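Local coordinates for protein BpsB (PgaB), Poly-beta-1,6-N-acetyl-D-glucosamine N-deacetylase (Bordetella bronchiseptica RB50, PDB 5BU6) that removes acetyl groups from poly-beta-1,6-N-acetyl-D-glucosamine, as a metal-dependent family 4 carbohydrate esterase required for biofilm formation, at residues A[15-20]-A[79-84]; A[242-247]-A[258-263]. The protein carries 5 engineered substitutions. All blocks are in the same frame, centred on the assembly; numbering follows the deposited sequence.

Contact 1. Residues A[15-20]-A[79-84]; sequences VLSMHD and LLTFDD. Engineered in segment 15-20: S17 (natural residue Cys). With NI (nickel (II) ion), chain C.
Of two consecutive aspartates ending segment 79-84, one binds nickel and the other holds a nickel-bound water. D84 binds directly, OD1 lying 2.1 Å from NI, while its OD2 accepts a hydrogen bond from a water that is itself a metal ligand. D83 stays in the second shell: its OD2 accepts from another nickel-bound water and so probably helps to orient it. H154 and H159 complete the protein share of the site, giving the Asp-His-His metal triad of family 4 carbohydrate esterases. Leading up to the site, strands 15-20 and 79-83 run parallel, their short axes 22° apart, as neighbours in the parallel sheet of the polysaccharide deacetylase fold. Three nearly straight backbone bonds join them; in the first, L16 N reaches L79 O at 2.8 Å, almost along the C=O axis. Farther on the strands part, and one water donates to both M18 O and D83 O. On the face carrying V15, S17 and T81, the T81 hydroxyl occupies the crowded position between N and carbonyl carbon (chi1 72°), which sets OG1 3.4 Å from CB of S17, an engineered residue; T81 CG2 turns to V15 CG1. On the other face M18 lies alongside F82, its CB 3.5 Å from ring atom CE2. Bends at chi2 and chi3 fold the methionine back, so that CE sits 3.7 Å from F82 CZ and touches L80 CD2.

Contact 2. Residues A[242-247]-A[258-263]; sequences LTLQPG and IRRSLV
At its edge and nearly in its plane, the guanidinium of R260 meets the carbonyl oxygen of T243, and L244 CD2 approaches obliquely, 3.6 Å from NH2. The edge bond is short but bent: NE donates to T243 O at 2.6 Å, the N-H...O angle only 136°, and the donor stands above the carbonyl plane. CG of R260 in the crowded position (chi1 70°) and a turn at chi2 bring NE there. The R259 guanidinium has the Q245 amide obliquely beside it, the two planes 59° apart, and a water links Q245 OE1 to R259 NE; R259 NH1 is hydrogen-bonded to P248 O. I258 O is gripped twice by T243, from N nearly along the C=O axis and from OG1, 2.9 Å away, above the carbonyl plane. That hydroxyl also accepts from Q245 N, forming an ST turn; farther along, Q245 O accepts from R260 N in a bent bond. Near the start of both segments, L242 CG packs against I258 CG2 at 4.1 Å. The loop leaves strand 240-242 and lies against the entry to strand 261-266, with I258 and R260 touching V15 of strand 14-20, and L242 and R260 touching T81 of strand 77-83.

Overall arrangement
Along the chain contact 1 closes before contact 2 opens, yet their centres lie only 10 Å apart. The parallel sheet joins them: strand 14-20 pairs with strand 77-83 on one edge and with strand 261-266 on the other, where S17 N lies 2.8 Å from S261 O and S17 O 2.9 Å from V263 N. R260 of contact 2 also reaches over to contact 1, forming a long, weak ion pair with D83. The R260 side chain comes, between nearest atoms, within about 6 Å of the nickel bound by D84 and about 3 Å of a thiocyanate, probably from the crystallisation liquor; D83, D84 and R260 may thus border one pocket at the metal.

Contact 1. Residues A[15-20]-A[79-84]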
loop_
_atom_site.group_PDB
_atom_site.type_symbol
_atom_site.label_atom_id
_atom_site.label_comp_id
_atom_site.label_asym_id
_atom_site.label_seq_id
_atom_site.Cartn_x
_atom_site.Cartn_y
_atom_site.Cartn_z
ATOM N N VAL A 15 3.392 -6.462 -10.274
ATOM C CA VAL A 15 3.440 -6.073 -8.858
ATOM C C VAL A 15 2.583 -7.074 -8.084
ATOM O O VAL A 15 1.476 -7.424 -8.510
ATOM C CB VAL A 15 2.932 -4.647 -8.605
ATOM C CG1 VAL A 15 3.010 -4.287 -7.119
ATOM C CG2 VAL A 15 3.735 -3.630 -9.418
ATOM N N LEU A 16 3.108 -7.533 -6.956
ATOM C CA LEU A 16 2.454 -8.553 -6.166
ATOM C C LEU A 16 2.267 -8.010 -4.765
ATOM O O LEU A 16 3.235 -7.759 -4.056
ATOM C CB LEU A 16 3.299 -9.838 -6.184
ATOM C CG LEU A 16 2.727 -11.164 -5.705
ATOM C CD1 LEU A 16 1.530 -11.589 -6.556
ATOM C CD2 LEU A 16 3.819 -12.228 -5.698
ATOM N N SER A 17 1.020 -7.790 -4.377
ATOM C CA SER A 17 0.720 -7.245 -3.063
ATOM C C SER A 17 0.391 -8.411 -2.113
ATOM O O SER A 17 -0.467 -9.227 -2.409
ATOM C CB SER A 17 -0.431 -6.251 -3.176
ATOM O OG SER A 17 -0.803 -5.708 -1.922
ATOM N N MET A 18 1.112 -8.510 -1.002
ATOM C CA MET A 18 1.029 -9.679 -0.136
ATOM C C MET A 18 0.271 -9.351 1.141
ATOM O O MET A 18 0.568 -8.370 1.806
ATOM C CB MET A 18 2.418 -10.189 0.227
ATOM C CG MET A 18 2.757 -11.530 -0.337
ATOM S SD MET A 18 3.226 -11.377 -2.058
ATOM C CE MET A 18 4.584 -10.221 -1.934
ATOM N N HIS A 19 -0.683 -10.201 1.490
ATOM C CA HIS A 19 -1.544 -9.953 2.646
ATOM C C HIS A 19 -1.489 -11.177 3.563
ATOM O O HIS A 19 -1.693 -12.302 3.110
ATOM C CB HIS A 19 -2.974 -9.660 2.158
ATOM C CG HIS A 19 -3.964 -9.378 3.247
ATOM N ND1 HIS A 19 -4.032 -8.164 3.899
ATOM C CD2 HIS A 19 -4.950 -10.144 3.774
ATOM C CE1 HIS A 19 -5.006 -8.199 4.791
ATOM N NE2 HIS A 19 -5.578 -9.390 4.737
ATOM N N ASP A 20 -1.170 -10.966 4.830
ATOM C CA ASP A 20 -1.157 -12.052 5.808
ATOM C C ASP A 20 -2.602 -12.386 6.161
ATOM O O ASP A 20 -3.349 -11.527 6.623
ATOM C CB ASP A 20 -0.358 -11.643 7.052
ATOM C CG ASP A 20 -0.134 -12.792 8.028
ATOM O OD1 ASP A 20 -0.962 -13.728 8.108
ATOM O OD2 ASP A 20 0.886 -12.736 8.750
ATOM N N LEU A 79 7.608 -6.479 -8.527
ATOM C CA LEU A 79 7.670 -5.619 -7.354
ATOM C C LEU A 79 6.839 -6.274 -6.242
ATOM O O LEU A 79 5.654 -6.564 -6.441
ATOM C CB LEU A 79 7.129 -4.223 -7.663
ATOM C CG LEU A 79 7.193 -3.179 -6.536
ATOM C CD1 LEU A 79 8.650 -2.833 -6.265
ATOM C CD2 LEU A 79 6.417 -1.936 -6.949
ATOM N N LEU A 80 7.461 -6.516 -5.094
ATOM C CA LEU A 80 6.750 -7.093 -3.946
ATOM C C LEU A 80 6.354 -5.965 -3.005
ATOM O O LEU A 80 7.188 -5.084 -2.701
ATOM C CB LEU A 80 7.650 -8.094 -3.202
ATOM C CG LEU A 80 8.325 -9.202 -3.995
ATOM C CD1 LEU A 80 9.246 -10.008 -3.060
ATOM C CD2 LEU A 80 7.273 -10.103 -4.653
ATOM N N THR A 81 5.096 -5.962 -2.558
ATOM C CA THR A 81 4.634 -4.931 -1.648
ATOM C C THR A 81 3.911 -5.565 -0.449
ATOM O O THR A 81 3.240 -6.597 -0.592
ATOM C CB THR A 81 3.698 -3.918 -2.351
ATOM O OG1 THR A 81 2.432 -4.524 -2.622
ATOM C CG2 THR A 81 4.326 -3.428 -3.677
ATOM N N PHE A 82 4.123 -4.961 0.714
ATOM C CA PHE A 82 3.569 -5.402 1.996
ATOM C C PHE A 82 2.943 -4.191 2.702
ATOM O O PHE A 82 3.666 -3.333 3.201
ATOM C CB PHE A 82 4.664 -6.022 2.872
ATOM C CG PHE A 82 5.313 -7.224 2.258
ATOM C CD1 PHE A 82 6.395 -7.079 1.390
ATOM C CD2 PHE A 82 4.832 -8.497 2.526
ATOM C CE1 PHE A 82 6.988 -8.185 0.800
ATOM C CE2 PHE A 82 5.416 -9.619 1.948
ATOM C CZ PHE A 82 6.506 -9.459 1.076
ATOM N N ASP A 83 1.617 -4.095 2.731
ATOM C CA ASP A 83 0.987 -2.903 3.318
ATOM C C ASP A 83 0.409 -3.172 4.710
ATOM O O ASP A 83 0.243 -4.322 5.095
ATOM C CB ASP A 83 -0.119 -2.354 2.411
ATOM C CG ASP A 83 -0.051 -2.891 0.989
ATOM O OD1 ASP A 83 1.014 -2.768 0.346
ATOM O OD2 ASP A 83 -1.080 -3.426 0.512
ATOM N N ASP A 84 0.145 -2.081 5.436
ATOM C CA ASP A 84 -0.644 -2.007 6.680
ATOM C C ASP A 84 0.263 -1.912 7.898
ATOM O O ASP A 84 -0.168 -1.457 8.951
ATOM C CB ASP A 84 -1.614 -3.174 6.859
ATOM C CG ASP A 84 -2.816 -3.100 5.934
ATOM O OD1 ASP A 84 -2.842 -2.241 5.035
ATOM O OD2 ASP A 84 -3.745 -3.925 6.098
HETATM NI NI NI C . -4.191 -2.051 3.441
HETATM O O HOH W 1 1.068 -7.128 4.150
HETATM O O HOH W 2 -2.940 -3.467 2.466
HETATM O O HOH W 3 -5.198 -3.855 4.098
#

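Contact 2. Residues A[242-247]-A[258-263]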
loop_
_atom_site.group_PDB
_atom_site.type_symbol
_atom_site.label_atom_id
_atom_site.label_comp_id
_atom_site.label_asym_id
_atom_site.label_seq_id
_atom_site.Cartn_x
_atom_site.Cartn_y
_atom_site.Cartn_z
ATOM N N LEU A 242 -0.285 3.198 -6.518
ATOM C CA LEU A 242 -0.559 1.786 -6.716
ATOM C C LEU A 242 -2.024 1.463 -6.478
ATOM O O LEU A 242 -2.569 1.763 -5.409
ATOM C CB LEU A 242 0.311 0.944 -5.793
ATOM C CG LEU A 242 1.783 0.839 -6.247
ATOM C CD1 LEU A 242 2.595 2.095 -5.918
ATOM C CD2 LEU A 242 2.431 -0.391 -5.632
ATOM N N THR A 243 -2.625 0.823 -7.479
ATOM C CA THR A 243 -4.053 0.552 -7.541
ATOM C C THR A 243 -4.294 -0.936 -7.280
ATOM O O THR A 243 -3.362 -1.669 -6.996
ATOM C CB THR A 243 -4.625 0.930 -8.893
ATOM O OG1 THR A 243 -4.259 -0.070 -9.858
ATOM C CG2 THR A 243 -4.060 2.255 -9.340
ATOM N N LEU A 244 -5.537 -1.379 -7.383
ATOM C CA LEU A 244 -5.844 -2.815 -7.316
ATOM C C LEU A 244 -6.339 -3.359 -8.656
ATOM O O LEU A 244 -6.890 -4.457 -8.730
ATOM C CB LEU A 244 -6.888 -3.109 -6.225
ATOM C CG LEU A 244 -6.353 -3.216 -4.795
ATOM C CD1 LEU A 244 -7.492 -3.469 -3.831
ATOM C CD2 LEU A 244 -5.324 -4.328 -4.708
ATOM N N GLN A 245 -6.154 -2.580 -9.711
ATOM C CA GLN A 245 -6.399 -3.076 -11.062
ATOM C C GLN A 245 -5.299 -4.087 -11.359
ATOM O O GLN A 245 -4.136 -3.799 -11.124
ATOM C CB GLN A 245 -6.389 -1.922 -12.067
ATOM C CG GLN A 245 -6.760 -2.281 -13.492
ATOM C CD GLN A 245 -6.472 -1.145 -14.461
ATOM O OE1 GLN A 245 -6.145 -0.029 -14.047
ATOM N NE2 GLN A 245 -6.580 -1.426 -15.759
ATOM N N PRO A 246 -5.656 -5.291 -11.827
ATOM C CA PRO A 246 -4.590 -6.248 -12.136
ATOM C C PRO A 246 -4.099 -6.102 -13.575
ATOM O O PRO A 246 -4.723 -5.437 -14.389
ATOM C CB PRO A 246 -5.272 -7.599 -11.918
ATOM C CG PRO A 246 -6.686 -7.341 -12.341
ATOM C CD PRO A 246 -6.992 -5.896 -11.956
ATOM N N GLY A 247 -2.973 -6.715 -13.887
ATOM C CA GLY A 247 -2.501 -6.694 -15.251
ATOM C C GLY A 247 -1.048 -6.312 -15.307
ATOM O O GLY A 247 -0.465 -5.928 -14.295
ATOM N N ILE A 258 -0.316 2.302 -11.286
ATOM C CA ILE A 258 0.336 0.994 -11.269
ATOM C C ILE A 258 -0.636 -0.143 -10.888
ATOM O O ILE A 258 -1.392 -0.041 -9.917
ATOM C CB ILE A 258 1.541 1.024 -10.312
ATOM C CG1 ILE A 258 2.639 1.951 -10.871
ATOM C CG2 ILE A 258 2.129 -0.362 -10.100
ATOM C CD1 ILE A 258 3.833 2.065 -9.926
ATOM N N ARG A 259 -0.610 -1.200 -11.692
ATOM C CA ARG A 259 -1.446 -2.381 -11.521
ATOM C C ARG A 259 -0.807 -3.395 -10.578
ATOM O O ARG A 259 0.399 -3.588 -10.610
ATOM C CB ARG A 259 -1.692 -3.040 -12.886
ATOM C CG ARG A 259 -2.410 -2.116 -13.833
ATOM C CD ARG A 259 -2.272 -2.550 -15.273
ATOM N NE ARG A 259 -3.093 -1.709 -16.130
ATOM C CZ ARG A 259 -3.090 -1.770 -17.456
ATOM N NH1 ARG A 259 -2.290 -2.622 -18.082
ATOM N NH2 ARG A 259 -3.881 -0.965 -18.148
ATOM N N ARG A 260 -1.607 -4.068 -9.758
ATOM C CA ARG A 260 -1.044 -5.151 -8.967
ATOM C C ARG A 260 -2.037 -6.262 -8.705
ATOM O O ARG A 260 -3.253 -6.071 -8.817
ATOM C CB ARG A 260 -0.507 -4.629 -7.643
ATOM C CG ARG A 260 -1.535 -4.193 -6.681
ATOM C CD ARG A 260 -0.973 -3.032 -5.802
ATOM N NE ARG A 260 -2.030 -2.587 -4.905
ATOM C CZ ARG A 260 -1.985 -2.682 -3.582
ATOM N NH1 ARG A 260 -0.902 -3.152 -2.981
ATOM N NH2 ARG A 260 -3.016 -2.272 -2.861
ATOM N N SER A 261 -1.490 -7.422 -8.380
ATOM C CA SER A 261 -2.281 -8.598 -8.047
ATOM C C SER A 261 -2.173 -8.783 -6.555
ATOM O O SER A 261 -1.169 -8.419 -5.960
ATOM C CB SER A 261 -1.784 -9.831 -8.792
ATOM O OG SER A 261 -2.027 -9.690 -10.181
ATOM N N LEU A 262 -3.212 -9.336 -5.954
ATOM C CA LEU A 262 -3.259 -9.480 -4.518
ATOM C C LEU A 262 -3.118 -10.956 -4.196
ATOM O O LEU A 262 -3.790 -11.782 -4.801
ATOM C CB LEU A 262 -4.573 -8.908 -3.985
ATOM C CG LEU A 262 -4.804 -8.833 -2.479
ATOM C CD1 LEU A 262 -3.728 -8.003 -1.813
ATOM C CD2 LEU A 262 -6.182 -8.253 -2.210
ATOM N N VAL A 263 -2.226 -11.312 -3.281
ATOM C CA VAL A 263 -2.164 -12.715 -2.871
ATOM C C VAL A 263 -2.057 -12.850 -1.343
ATOM O O VAL A 263 -1.397 -12.063 -0.689
ATOM C CB VAL A 263 -0.991 -13.449 -3.561
ATOM C CG1 VAL A 263 0.333 -12.963 -3.040
ATOM C CG2 VAL A 263 -1.115 -14.948 -3.373
HETATM O O HOH W 4 -4.273 0.243 -4.173
HETATM O O HOH W 5 -5.862 -6.841 -8.333
HETATM O O HOH W 6 -3.666 1.234 -14.867
HETATM O O HOH W 7 0.906 -6.201 -11.877
HETATM O O HOH W 8 -0.767 -8.202 -11.886
#